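Local coordinates for protein PrgX (Enterococcus faecalis, PDB 2AWI) that acts as the receptor for the peptide sex pheromone cCF10 and, as a repressor that probably binds DNA, regulates plasmid conjugation, at residues A[155-160]-A[194-199]; A[200-205]-A[237-242]; A[209-214]-A[241-246]; A[232-237]-A[262-267]; A[252-257]-A[282-287]. The protein carries 1 engineered substitution. All blocks are in the same frame, centred on the assembly; numbering follows the deposited sequence.

Interaction 1 of 5, residues A[155-160]-A[194-199]; sequences IVSNLL and LKNALT
Asn196 meets Ser157 and Leu160 where 155-160 lies against helix 184-203, in the all-helical, TPR-type C-terminal region of PrgX. From its CB outward, the side chain meets first apolar, then polar partners. This carbon points to the other segment and has Leu160 CD1 4.2 Å away, so the apolar half of the contact begins at the foot of a polar side chain. CG is turned anti to the carbonyl carbon, beside the backbone N (chi1 -69°), and this carries the amide across to the serine. At the tip the two amide atoms have different partners. ND2 gives a hydrogen bond to Ser157 OG over 3.0 Å; it is weak, because the N-H...O angle is just 132°. OD1 accepts a hydrogen bond from Lys195 NZ, the neighbouring residue in the chain, 2.8 Å away. The two bonds together favour one rotation of the amide, and the lysine's charge would probably make ND2 a somewhat better donor.

Leu160 does the rest of the work with one branch. Its CD1 sits beside the next residue of the helix, 3.7 Å from Ala197 CA, while its side chain also packs on Tyr165 and Val168 of helix 165-172. Tyr213 of helix 207-220 touches Ala197 as well. The same leucine methyl, Leu160 CD1, stands 3.8 Å from Ala197 CB.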
# COMPACT_ATOMS: atom_id res chain seq x y z
N ILE A 155 -1.37 14.02 38.61
CA ILE A 155 -1.52 15.47 38.77
C ILE A 155 -0.87 16.20 37.59
O ILE A 155 -1.48 17.07 36.97
CB ILE A 155 -0.88 15.95 40.09
CG1 ILE A 155 -1.83 15.63 41.26
CG2 ILE A 155 -0.55 17.43 40.02
CD1 ILE A 155 -1.26 15.93 42.63
N VAL A 156 0.36 15.82 37.26
CA VAL A 156 1.06 16.45 36.15
C VAL A 156 0.26 16.36 34.85
O VAL A 156 0.22 17.30 34.07
CB VAL A 156 2.44 15.82 35.94
CG1 VAL A 156 2.78 15.78 34.46
CG2 VAL A 156 3.48 16.64 36.69
N SER A 157 -0.35 15.20 34.63
CA SER A 157 -1.15 14.97 33.44
C SER A 157 -2.38 15.88 33.44
O SER A 157 -2.75 16.45 32.41
CB SER A 157 -1.60 13.51 33.40
OG SER A 157 -2.40 13.25 32.26
N ASN A 158 -3.00 16.01 34.61
CA ASN A 158 -4.18 16.86 34.77
C ASN A 158 -3.81 18.32 34.50
O ASN A 158 -4.62 19.08 33.96
CB ASN A 158 -4.73 16.72 36.19
CG ASN A 158 -5.28 15.33 36.48
OD1 ASN A 158 -5.43 14.94 37.64
ND2 ASN A 158 -5.61 14.58 35.43
N LEU A 159 -2.59 18.71 34.88
CA LEU A 159 -2.12 20.08 34.67
C LEU A 159 -1.89 20.40 33.20
O LEU A 159 -2.19 21.51 32.75
CB LEU A 159 -0.82 20.32 35.45
CG LEU A 159 -0.92 20.31 36.98
CD1 LEU A 159 0.47 20.33 37.58
CD2 LEU A 159 -1.75 21.50 37.46
N LEU A 160 -1.35 19.44 32.46
CA LEU A 160 -1.10 19.65 31.03
C LEU A 160 -2.42 19.89 30.32
O LEU A 160 -2.45 20.33 29.17
CB LEU A 160 -0.42 18.43 30.42
CG LEU A 160 1.08 18.22 30.65
CD1 LEU A 160 1.54 16.89 30.07
CD2 LEU A 160 1.86 19.36 30.01
N LEU A 194 3.98 11.12 29.75
CA LEU A 194 4.85 11.23 28.60
C LEU A 194 4.07 11.34 27.31
O LEU A 194 4.36 12.20 26.48
CB LEU A 194 5.81 10.04 28.55
CG LEU A 194 6.49 9.74 29.89
CD1 LEU A 194 7.39 8.53 29.77
CD2 LEU A 194 7.29 10.96 30.33
N LYS A 195 3.07 10.48 27.14
CA LYS A 195 2.28 10.50 25.91
C LYS A 195 1.60 11.85 25.73
O LYS A 195 1.64 12.43 24.64
CB LYS A 195 1.25 9.37 25.94
CG LYS A 195 0.53 9.13 24.62
CD LYS A 195 -0.75 9.94 24.52
CE LYS A 195 -1.77 9.49 25.56
NZ LYS A 195 -3.02 10.30 25.52
N ASN A 196 0.97 12.35 26.79
CA ASN A 196 0.29 13.63 26.71
C ASN A 196 1.28 14.77 26.52
O ASN A 196 1.03 15.71 25.76
CB ASN A 196 -0.55 13.89 27.96
CG ASN A 196 -1.74 12.97 28.06
OD1 ASN A 196 -2.22 12.45 27.05
ND2 ASN A 196 -2.25 12.78 29.27
N ALA A 197 2.40 14.69 27.21
CA ALA A 197 3.42 15.73 27.10
C ALA A 197 4.00 15.74 25.70
O ALA A 197 4.21 16.81 25.12
CB ALA A 197 4.52 15.50 28.13
N LEU A 198 4.26 14.56 25.14
CA LEU A 198 4.84 14.45 23.80
C LEU A 198 3.89 14.90 22.70
O LEU A 198 4.32 15.43 21.68
CB LEU A 198 5.29 13.01 23.54
CG LEU A 198 5.79 12.68 22.13
CD1 LEU A 198 6.85 13.68 21.72
CD2 LEU A 198 6.35 11.27 22.09
N THR A 199 2.60 14.70 22.91
CA THR A 199 1.60 15.11 21.93
C THR A 199 1.64 16.63 21.82
O THR A 199 1.69 17.20 20.73
CB THR A 199 0.18 14.67 22.36
OG1 THR A 199 0.14 13.24 22.47
CG2 THR A 199 -0.86 15.13 21.36

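Interaction 2 of 5, residues A[200-205]-A[237-242]; sequences ISIMNR and NYLKQI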
# COMPACT_ATOMS: atom_id res chain seq x y z
N ILE A 200 1.62 17.29 22.98
CA ILE A 200 1.67 18.74 23.04
C ILE A 200 2.97 19.27 22.44
O ILE A 200 2.97 20.25 21.69
CB ILE A 200 1.53 19.20 24.50
CG1 ILE A 200 0.12 18.86 25.01
CG2 ILE A 200 1.82 20.69 24.61
CD1 ILE A 200 -0.09 19.06 26.52
N SER A 201 4.08 18.61 22.74
CA SER A 201 5.38 19.03 22.23
C SER A 201 5.48 19.01 20.71
O SER A 201 6.09 19.91 20.12
CB SER A 201 6.48 18.17 22.83
OG SER A 201 6.50 18.34 24.23
N ILE A 202 4.91 17.99 20.10
CA ILE A 202 4.93 17.85 18.65
C ILE A 202 4.02 18.91 18.02
O ILE A 202 4.33 19.46 16.97
CB ILE A 202 4.44 16.44 18.20
CG1 ILE A 202 5.50 15.39 18.53
CG2 ILE A 202 4.15 16.42 16.71
CD1 ILE A 202 6.80 15.60 17.79
N MSE A 203 2.91 19.19 18.69
CA MSE A 203 1.95 20.18 18.19
C MSE A 203 2.52 21.60 18.20
O MSE A 203 2.08 22.46 17.44
CB MSE A 203 0.67 20.11 19.03
CG MSE A 203 -0.58 20.53 18.28
SE MSE A 203 -0.99 19.35 16.80
CE MSE A 203 -0.54 20.55 15.34
N ASN A 204 3.50 21.86 19.07
CA ASN A 204 4.13 23.17 19.16
C ASN A 204 5.48 23.13 18.47
O ASN A 204 6.33 23.99 18.70
CB ASN A 204 4.35 23.58 20.62
CG ASN A 204 3.06 23.68 21.40
OD1 ASN A 204 2.00 23.98 20.84
ND2 ASN A 204 3.14 23.45 22.71
N ARG A 205 5.68 22.12 17.64
CA ARG A 205 6.92 21.93 16.90
C ARG A 205 8.16 22.10 17.78
O ARG A 205 9.24 22.41 17.28
CB ARG A 205 6.98 22.88 15.70
CG ARG A 205 7.90 22.40 14.60
CD ARG A 205 7.71 23.18 13.32
NE ARG A 205 8.15 22.43 12.15
CZ ARG A 205 9.40 22.06 11.91
NH1 ARG A 205 10.36 22.39 12.76
NH2 ARG A 205 9.70 21.37 10.82
N ASN A 237 5.07 6.00 19.21
CA ASN A 237 5.94 5.65 18.08
C ASN A 237 5.49 6.42 16.84
O ASN A 237 6.27 6.66 15.92
CB ASN A 237 5.90 4.15 17.82
CG ASN A 237 7.12 3.65 17.07
OD1 ASN A 237 7.23 3.82 15.85
ND2 ASN A 237 8.05 3.03 17.79
N TYR A 238 4.21 6.79 16.81
CA TYR A 238 3.67 7.55 15.69
C TYR A 238 4.15 9.00 15.84
O TYR A 238 4.43 9.68 14.85
CB TYR A 238 2.14 7.50 15.69
CG TYR A 238 1.47 8.76 15.18
CD1 TYR A 238 1.10 9.77 16.06
CD2 TYR A 238 1.22 8.94 13.82
CE1 TYR A 238 0.50 10.95 15.59
CE2 TYR A 238 0.64 10.11 13.35
CZ TYR A 238 0.28 11.11 14.23
OH TYR A 238 -0.30 12.27 13.76
N LEU A 239 4.24 9.47 17.08
CA LEU A 239 4.70 10.82 17.36
C LEU A 239 6.19 10.90 17.05
O LEU A 239 6.70 11.94 16.66
CB LEU A 239 4.41 11.19 18.82
CG LEU A 239 2.92 11.41 19.10
CD1 LEU A 239 2.64 11.38 20.61
CD2 LEU A 239 2.49 12.74 18.50
N LYS A 240 6.87 9.77 17.22
CA LYS A 240 8.29 9.68 16.94
C LYS A 240 8.48 9.78 15.43
O LYS A 240 9.40 10.45 14.95
CB LYS A 240 8.84 8.35 17.46
CG LYS A 240 10.32 8.12 17.20
CD LYS A 240 10.73 6.73 17.66
CE LYS A 240 12.15 6.39 17.25
NZ LYS A 240 12.52 4.99 17.64
N GLN A 241 7.61 9.11 14.68
CA GLN A 241 7.69 9.15 13.22
C GLN A 241 7.47 10.59 12.76
O GLN A 241 8.10 11.05 11.81
CB GLN A 241 6.63 8.23 12.60
CG GLN A 241 6.83 6.74 12.87
CD GLN A 241 8.19 6.23 12.42
OE1 GLN A 241 8.59 6.43 11.27
NE2 GLN A 241 8.90 5.57 13.32
N ILE A 242 6.58 11.30 13.44
CA ILE A 242 6.31 12.69 13.10
C ILE A 242 7.53 13.54 13.47
O ILE A 242 7.90 14.46 12.75
CB ILE A 242 5.07 13.21 13.85
CG1 ILE A 242 3.84 12.42 13.42
CG2 ILE A 242 4.89 14.71 13.60
CD1 ILE A 242 3.54 12.51 11.93
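The backbone hydrogen bond from Ile242 N to Tyr238 O, 3.0 Å long, holds the helical turn whose side chains Leu239 and Ile242 receive Ile202. No hydrogen bond runs between the two segments, and Ile202 alone represents 200-205 in the contact. With CG1 anti to the carbonyl carbon (chi1 -73°), its two branches go to different partners. CG1 lies 4.0 Å from Leu239 CD2, and the methyl beyond it, CD1, rests 3.8 Å from Leu239 O. CG2 turns to the other side chain and meets Ile242 CG2, methyl against methyl, at 3.6 Å. Both pairs of side chains slant across one another.

Just past the isoleucine, helix 184-203 stops in a Schellman motif with Arg205 at C-prime: Arg205 N bonds to Ile202 O at 3.1 Å. The turn sends the arginine off to a salt bridge with Glu287. Ile283 of helix 270-286 and Ala210 of helix 207-220 also pack on Ile202, which therefore sits where four helices of the TPR-type region come together. Since side chain meets side chain through hydrocarbon alone, the fit depends on shape and on the burial of apolar surface rather than on directional bonds.

Interaction 3 of 5, residues A[209-214]-A[241-246]; sequences EAQYYI and QIYQFL
Ala210 and Tyr243 mark the closest backbone approach, their CA atoms 7.3 Å apart, between two roughly antiparallel helical segments. The axes of 209-214 and 241-246 make an angle of 147° and stay 10.8 Å apart at their nearest, a spacing filled mainly by one tyrosine. Tyr243 extends its ring toward the other helix, CG anti to the backbone N (chi1 171°), and runs along three residues there. Near the root, Ile214 CD1 is 4.0 Å from Tyr243 CB. Further along, Ala210 CB is 3.9 Å from Tyr243 CD1. The outer end lies by Gln211, whose CB is 3.6 Å from Tyr243 OH; the extended glutamine chain then continues past the phenol, with amide and ring planes 37° apart.

This antiparallel packing of consecutive helices suits a TPR-type repeat region. Leu198 of helix 184-203 packs against Ile214, and the Tyr213 hydroxyl is hydrogen-bonded to that of Tyr165.

Gln211 NE2 comes within 3.5 Å of Tyr243 OH, but the angle is too poor for a hydrogen bond. Polar groups merely lie side by side here, and cohesion across the contact comes from aliphatic carbon packed against the tyrosine side chain.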
# COMPACT_ATOMS: atom_id res chain seq x y z
N GLU A 209 11.91 19.30 23.17
CA GLU A 209 11.07 18.80 24.25
C GLU A 209 10.55 17.43 23.83
O GLU A 209 10.52 16.49 24.63
CB GLU A 209 9.89 19.75 24.52
CG GLU A 209 10.27 20.97 25.33
CD GLU A 209 10.77 20.62 26.72
OE1 GLU A 209 9.94 20.49 27.65
OE2 GLU A 209 12.00 20.45 26.87
N ALA A 210 10.15 17.31 22.56
CA ALA A 210 9.63 16.05 22.05
C ALA A 210 10.64 14.93 22.24
O ALA A 210 10.29 13.84 22.69
CB ALA A 210 9.27 16.19 20.57
N GLN A 211 11.90 15.20 21.91
CA GLN A 211 12.94 14.19 22.05
C GLN A 211 13.09 13.81 23.53
O GLN A 211 13.35 12.66 23.87
CB GLN A 211 14.27 14.69 21.50
CG GLN A 211 15.34 13.61 21.39
CD GLN A 211 16.71 14.15 20.98
OE1 GLN A 211 17.65 13.38 20.75
NE2 GLN A 211 16.83 15.47 20.89
N TYR A 212 12.94 14.80 24.40
CA TYR A 212 13.06 14.54 25.82
C TYR A 212 12.10 13.41 26.19
O TYR A 212 12.52 12.37 26.70
CB TYR A 212 12.74 15.80 26.64
CG TYR A 212 12.61 15.54 28.12
CD1 TYR A 212 13.73 15.22 28.90
CD2 TYR A 212 11.36 15.53 28.74
CE1 TYR A 212 13.60 14.90 30.25
CE2 TYR A 212 11.22 15.21 30.09
CZ TYR A 212 12.34 14.89 30.84
OH TYR A 212 12.20 14.54 32.17
N TYR A 213 10.82 13.64 25.93
CA TYR A 213 9.79 12.66 26.26
C TYR A 213 9.94 11.33 25.53
O TYR A 213 9.73 10.27 26.11
CB TYR A 213 8.42 13.28 26.00
CG TYR A 213 8.15 14.46 26.91
CD1 TYR A 213 8.08 14.29 28.29
CD2 TYR A 213 8.00 15.75 26.40
CE1 TYR A 213 7.86 15.37 29.15
CE2 TYR A 213 7.78 16.84 27.24
CZ TYR A 213 7.71 16.64 28.61
OH TYR A 213 7.48 17.71 29.45
N ILE A 214 10.30 11.38 24.25
CA ILE A 214 10.50 10.16 23.49
C ILE A 214 11.58 9.34 24.19
O ILE A 214 11.51 8.12 24.25
CB ILE A 214 10.93 10.47 22.04
CG1 ILE A 214 9.74 11.05 21.27
CG2 ILE A 214 11.47 9.21 21.36
CD1 ILE A 214 10.01 11.30 19.80
N GLN A 241 7.61 9.11 14.68
CA GLN A 241 7.69 9.15 13.22
C GLN A 241 7.47 10.59 12.76
O GLN A 241 8.10 11.05 11.81
CB GLN A 241 6.63 8.23 12.60
CG GLN A 241 6.83 6.74 12.87
CD GLN A 241 8.19 6.23 12.42
OE1 GLN A 241 8.59 6.43 11.27
NE2 GLN A 241 8.90 5.57 13.32
N ILE A 242 6.58 11.30 13.44
CA ILE A 242 6.31 12.69 13.10
C ILE A 242 7.53 13.54 13.47
O ILE A 242 7.90 14.46 12.75
CB ILE A 242 5.07 13.21 13.85
CG1 ILE A 242 3.84 12.42 13.42
CG2 ILE A 242 4.89 14.71 13.60
CD1 ILE A 242 3.54 12.51 11.93
N TYR A 243 8.15 13.22 14.60
CA TYR A 243 9.34 13.93 15.06
C TYR A 243 10.43 13.83 14.00
O TYR A 243 11.09 14.82 13.68
CB TYR A 243 9.85 13.31 16.37
CG TYR A 243 11.20 13.84 16.82
CD1 TYR A 243 11.31 15.06 17.47
CD2 TYR A 243 12.37 13.11 16.57
CE1 TYR A 243 12.56 15.56 17.87
CE2 TYR A 243 13.62 13.60 16.97
CZ TYR A 243 13.70 14.83 17.62
OH TYR A 243 14.92 15.34 18.01
N GLN A 244 10.63 12.62 13.47
CA GLN A 244 11.64 12.37 12.45
C GLN A 244 11.35 13.12 11.15
O GLN A 244 12.27 13.54 10.45
CB GLN A 244 11.74 10.87 12.16
CG GLN A 244 12.11 10.03 13.37
CD GLN A 244 12.09 8.53 13.08
OE1 GLN A 244 12.35 7.71 13.96
NE2 GLN A 244 11.77 8.17 11.84
N PHE A 245 10.07 13.28 10.83
CA PHE A 245 9.68 13.99 9.62
C PHE A 245 9.96 15.47 9.82
O PHE A 245 10.52 16.14 8.94
CB PHE A 245 8.19 13.78 9.35
CG PHE A 245 7.70 14.44 8.09
CD1 PHE A 245 8.11 13.99 6.84
CD2 PHE A 245 6.82 15.52 8.16
CE1 PHE A 245 7.66 14.61 5.67
CE2 PHE A 245 6.37 16.15 7.00
CZ PHE A 245 6.79 15.69 5.75
N LEU A 246 9.56 15.99 10.98
CA LEU A 246 9.75 17.39 11.29
C LEU A 246 11.23 17.78 11.31
O LEU A 246 11.58 18.91 11.00
CB LEU A 246 9.12 17.72 12.64
CG LEU A 246 7.61 17.55 12.78
CD1 LEU A 246 7.18 18.07 14.15
CD2 LEU A 246 6.89 18.31 11.67

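Interaction 4 of 5, residues A[232-237]-A[262-267]; sequences YDLEIN and NIFKII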
# COMPACT_ATOMS: atom_id res chain seq x y z
N TYR A 232 -0.11 2.98 23.90
CA TYR A 232 0.79 4.12 24.07
C TYR A 232 2.06 3.92 23.25
O TYR A 232 2.59 4.86 22.67
CB TYR A 232 1.17 4.27 25.55
CG TYR A 232 0.09 4.87 26.45
CD1 TYR A 232 0.31 5.01 27.82
CD2 TYR A 232 -1.12 5.33 25.93
CE1 TYR A 232 -0.65 5.59 28.65
CE2 TYR A 232 -2.09 5.92 26.76
CZ TYR A 232 -1.84 6.04 28.12
OH TYR A 232 -2.76 6.63 28.94
N ASP A 233 2.56 2.69 23.22
CA ASP A 233 3.77 2.37 22.48
C ASP A 233 3.55 2.61 20.99
O ASP A 233 4.48 2.96 20.25
CB ASP A 233 4.16 0.91 22.73
CG ASP A 233 5.52 0.56 22.17
OD1 ASP A 233 6.36 1.47 22.04
OD2 ASP A 233 5.75 -0.63 21.88
N LEU A 234 2.31 2.44 20.56
CA LEU A 234 1.94 2.60 19.17
C LEU A 234 1.77 4.09 18.84
O LEU A 234 2.27 4.58 17.83
CB LEU A 234 0.62 1.86 18.92
CG LEU A 234 0.26 1.33 17.54
CD1 LEU A 234 1.39 0.48 17.00
CD2 LEU A 234 -1.02 0.50 17.67
N GLU A 235 1.07 4.80 19.72
CA GLU A 235 0.82 6.22 19.53
C GLU A 235 2.10 7.05 19.66
O GLU A 235 2.35 7.94 18.84
CB GLU A 235 -0.22 6.70 20.53
CG GLU A 235 -0.52 8.18 20.48
CD GLU A 235 -1.78 8.53 21.23
OE1 GLU A 235 -2.22 7.68 22.04
OE2 GLU A 235 -2.33 9.63 21.03
N ILE A 236 2.88 6.75 20.69
CA ILE A 236 4.14 7.45 20.92
C ILE A 236 5.10 7.21 19.77
O ILE A 236 5.86 8.11 19.38
CB ILE A 236 4.78 6.99 22.25
CG1 ILE A 236 4.05 7.65 23.42
CG2 ILE A 236 6.27 7.31 22.27
CD1 ILE A 236 4.60 7.28 24.78
N ASN A 237 5.07 6.00 19.21
CA ASN A 237 5.94 5.65 18.08
C ASN A 237 5.49 6.42 16.84
O ASN A 237 6.27 6.66 15.92
CB ASN A 237 5.90 4.15 17.82
CG ASN A 237 7.12 3.65 17.07
OD1 ASN A 237 7.23 3.82 15.85
ND2 ASN A 237 8.05 3.03 17.79
N ASN A 262 -3.60 4.13 10.48
CA ASN A 262 -4.42 3.11 9.86
C ASN A 262 -4.60 1.87 10.74
O ASN A 262 -5.66 1.24 10.72
CB ASN A 262 -3.82 2.70 8.51
CG ASN A 262 -4.53 1.52 7.90
OD1 ASN A 262 -5.74 1.54 7.68
ND2 ASN A 262 -3.77 0.46 7.61
N ILE A 263 -3.57 1.51 11.50
CA ILE A 263 -3.65 0.35 12.38
C ILE A 263 -4.73 0.57 13.44
O ILE A 263 -5.50 -0.34 13.76
CB ILE A 263 -2.30 0.08 13.08
CG1 ILE A 263 -1.39 -0.69 12.14
CG2 ILE A 263 -2.51 -0.69 14.35
CD1 ILE A 263 -1.97 -2.01 11.67
N PHE A 264 -4.78 1.78 13.99
CA PHE A 264 -5.76 2.11 15.01
C PHE A 264 -7.16 1.95 14.45
O PHE A 264 -8.10 1.63 15.17
CB PHE A 264 -5.54 3.54 15.52
CG PHE A 264 -4.46 3.66 16.57
CD1 PHE A 264 -4.62 3.05 17.82
CD2 PHE A 264 -3.27 4.33 16.30
CE1 PHE A 264 -3.60 3.10 18.78
CE2 PHE A 264 -2.25 4.40 17.25
CZ PHE A 264 -2.41 3.78 18.50
N LYS A 265 -7.30 2.19 13.15
CA LYS A 265 -8.60 2.05 12.51
C LYS A 265 -8.97 0.58 12.45
O LYS A 265 -10.06 0.18 12.85
CB LYS A 265 -8.56 2.62 11.09
CG LYS A 265 -9.92 2.55 10.38
CD LYS A 265 -9.79 2.70 8.86
CE LYS A 265 -9.04 1.52 8.24
NZ LYS A 265 -8.97 1.57 6.75
N ILE A 266 -8.04 -0.23 11.95
CA ILE A 266 -8.26 -1.66 11.82
C ILE A 266 -8.66 -2.34 13.12
O ILE A 266 -9.67 -3.04 13.16
CB ILE A 266 -7.00 -2.36 11.27
CG1 ILE A 266 -6.62 -1.76 9.91
CG2 ILE A 266 -7.26 -3.85 11.11
CD1 ILE A 266 -5.42 -2.42 9.27
N ILE A 267 -7.89 -2.13 14.19
CA ILE A 267 -8.20 -2.78 15.45
C ILE A 267 -9.38 -2.20 16.21
O ILE A 267 -9.72 -2.69 17.29
CB ILE A 267 -6.95 -2.83 16.38
CG1 ILE A 267 -6.63 -1.44 16.93
CG2 ILE A 267 -5.76 -3.37 15.58
CD1 ILE A 267 -5.38 -1.40 17.80
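Leu234 lays a methyl over one face of the Phe264 ring, a CH-pi contact with CD2 4.0 Å from the ring centroid and 26° off the normal. The two side chains come from opposite directions, and their conformations make the overlap. The leucine's CG lies on the far side from the backbone N, somewhat short of fully anti (chi1 -154°), which brings CB, CG and CD2 all against the outer end of the ring. Leu234 CB is the closest of them, 3.6 Å from Phe264 CZ. The phenylalanine is turned differently, CG anti to its carbonyl carbon and beside the backbone N, and although its CB leaves at an angle to the neighbouring helix, the ring swings back to it.

At the rim the ring meets backbone: Glu235 N lies near the ring plane, 3.8 Å from Phe264 CZ. Leu234 CD2 has a second neighbour in Ile263 CG2, at 3.8 Å. That isoleucine sends CG2 to the leucine, while its CG1 branch leads off elsewhere.

Helices 230-248 and 251-266 form an antiparallel hairpin of the TPR-type region, the short segments inclined at 150°. Ile272 and Leu276 of helix 270-286 pack on Phe264, Lys195 of helix 184-203 touches Glu235, and Ile263 of a second subunit packs on both Leu234 and Ile263, so this pair of helices also forms part of a subunit interface.

Interaction 5 of 5, residues A[252-257]-A[282-287]; sequences DSYLNA and KISAKE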
# COMPACT_ATOMS: atom_id res chain seq x y z
N ASP A 252 9.49 8.26 4.36
CA ASP A 252 9.23 6.98 5.00
C ASP A 252 8.65 7.19 6.40
O ASP A 252 7.80 6.42 6.85
CB ASP A 252 10.50 6.12 5.11
CG ASP A 252 10.86 5.45 3.80
OD1 ASP A 252 9.94 5.23 2.97
OD2 ASP A 252 12.04 5.13 3.60
N SER A 253 9.12 8.23 7.08
CA SER A 253 8.63 8.52 8.42
C SER A 253 7.19 9.00 8.33
O SER A 253 6.38 8.76 9.23
CB SER A 253 9.48 9.60 9.09
OG SER A 253 10.76 9.10 9.41
N TYR A 254 6.87 9.69 7.24
CA TYR A 254 5.52 10.20 7.06
C TYR A 254 4.58 9.03 6.78
O TYR A 254 3.46 9.00 7.27
CB TYR A 254 5.46 11.20 5.91
CG TYR A 254 4.16 11.97 5.85
CD1 TYR A 254 3.01 11.40 5.31
CD2 TYR A 254 4.08 13.26 6.39
CE1 TYR A 254 1.80 12.09 5.30
CE2 TYR A 254 2.88 13.96 6.38
CZ TYR A 254 1.75 13.37 5.84
OH TYR A 254 0.56 14.06 5.87
N LEU A 255 5.06 8.08 6.00
CA LEU A 255 4.28 6.90 5.66
C LEU A 255 4.08 6.04 6.91
O LEU A 255 2.97 5.56 7.16
CB LEU A 255 4.99 6.09 4.57
CG LEU A 255 5.28 6.87 3.28
CD1 LEU A 255 5.92 5.95 2.26
CD2 LEU A 255 3.98 7.46 2.73
N ASN A 256 5.14 5.84 7.69
CA ASN A 256 5.05 5.04 8.91
C ASN A 256 3.94 5.61 9.80
O ASN A 256 3.10 4.88 10.31
CB ASN A 256 6.37 5.04 9.67
CG ASN A 256 7.47 4.24 8.98
OD1 ASN A 256 7.19 3.32 8.21
ND2 ASN A 256 8.72 4.57 9.27
N ALA A 257 3.95 6.93 9.97
CA ALA A 257 2.95 7.60 10.79
C ALA A 257 1.55 7.35 10.25
O ALA A 257 0.65 7.01 11.01
CB ALA A 257 3.23 9.10 10.85
N LYS A 282 -3.29 18.88 11.04
CA LYS A 282 -2.78 20.17 11.48
C LYS A 282 -1.26 20.22 11.33
O LYS A 282 -0.70 21.23 10.92
CB LYS A 282 -3.19 20.43 12.92
CG LYS A 282 -4.71 20.43 13.11
CD LYS A 282 -5.11 20.70 14.55
CE LYS A 282 -6.63 20.67 14.71
NZ LYS A 282 -7.09 21.02 16.09
N ILE A 283 -0.61 19.11 11.65
CA ILE A 283 0.84 19.03 11.53
C ILE A 283 1.20 19.31 10.07
O ILE A 283 2.01 20.19 9.78
CB ILE A 283 1.37 17.62 11.89
CG1 ILE A 283 1.03 17.28 13.34
CG2 ILE A 283 2.87 17.57 11.67
CD1 ILE A 283 1.82 18.07 14.36
N SER A 284 0.57 18.56 9.17
CA SER A 284 0.80 18.69 7.73
C SER A 284 0.57 20.09 7.17
O SER A 284 1.29 20.54 6.28
CB SER A 284 -0.08 17.69 6.97
OG SER A 284 0.32 16.36 7.25
N ALA A 285 -0.45 20.78 7.68
CA ALA A 285 -0.75 22.13 7.22
C ALA A 285 0.41 23.07 7.57
O ALA A 285 0.90 23.79 6.70
CB ALA A 285 -2.04 22.62 7.85
N LYS A 286 0.84 23.06 8.83
CA LYS A 286 1.94 23.92 9.26
C LYS A 286 3.20 23.68 8.44
O LYS A 286 4.03 24.58 8.28
CB LYS A 286 2.23 23.69 10.75
CG LYS A 286 1.09 24.11 11.67
CD LYS A 286 1.29 23.65 13.12
CE LYS A 286 2.55 24.23 13.74
NZ LYS A 286 2.63 23.91 15.19
N GLU A 287 3.33 22.47 7.91
CA GLU A 287 4.50 22.15 7.10
C GLU A 287 4.20 22.32 5.61
O GLU A 287 5.04 22.04 4.76
CB GLU A 287 4.96 20.71 7.38
CG GLU A 287 5.27 20.43 8.84
CD GLU A 287 6.41 21.27 9.38
OE1 GLU A 287 7.53 21.19 8.83
OE2 GLU A 287 6.18 22.02 10.36
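Tyr254 and Ser284 are joined by a hydrogen bond from the phenol OH to the serine OG, 2.7 Å long. It spans a wide gap: the CA atoms of the two residues are 9.7 Å apart, and the length of the tyrosine bridges most of it. Tyr254 has CG anti to the backbone N (chi1 -168°), which swings the ring out from its helix to the serine. Ser284 OG is placed beside its own backbone N, and in the same position bonds to Leu280 O one turn earlier; the serine oxygen thus serves two partners, accepting from the tyrosine and binding the helix carbonyl. Ser284 OG lies at the ring edge, near the plane, 3.6 Å from Tyr254 CZ, as suits a bond to the phenol oxygen.

These are helices 251-266 and 270-286, consecutive helices of the TPR-type C-terminal array. Their neighbours add the apolar and polar packing. Phe245 of helix 230-248 meets the Tyr254 ring edge-to-face, and Pro291 touches both Tyr254 and Ser284. On the flank of 252-257, Asn256 ND2 hydrogen-bonds Gln241 OE1, while Ile251 of a third subunit packs on Tyr254.

In the fold
Going along the chain, interaction 1 closes first, tying helix 150-159 to helix 184-203 before any of the others opens. Interaction 2 starts on that second helix and interaction 3 on helix 207-220, and both end on helix 230-248, where they share Gln241 and Ile242; their centres are 5 Å apart. Interaction 4 crosses both, since it opens on 232-237, which overlaps interaction 2 at Asn237, before either has closed, and runs to helix 251-266. Interaction 5 follows interactions 1 to 3 in series, but crosses interaction 4, carrying helix 251-266 on to helix 270-286. Helix 230-248, used three times, joins the earlier helices of the C-terminal region to the later ones.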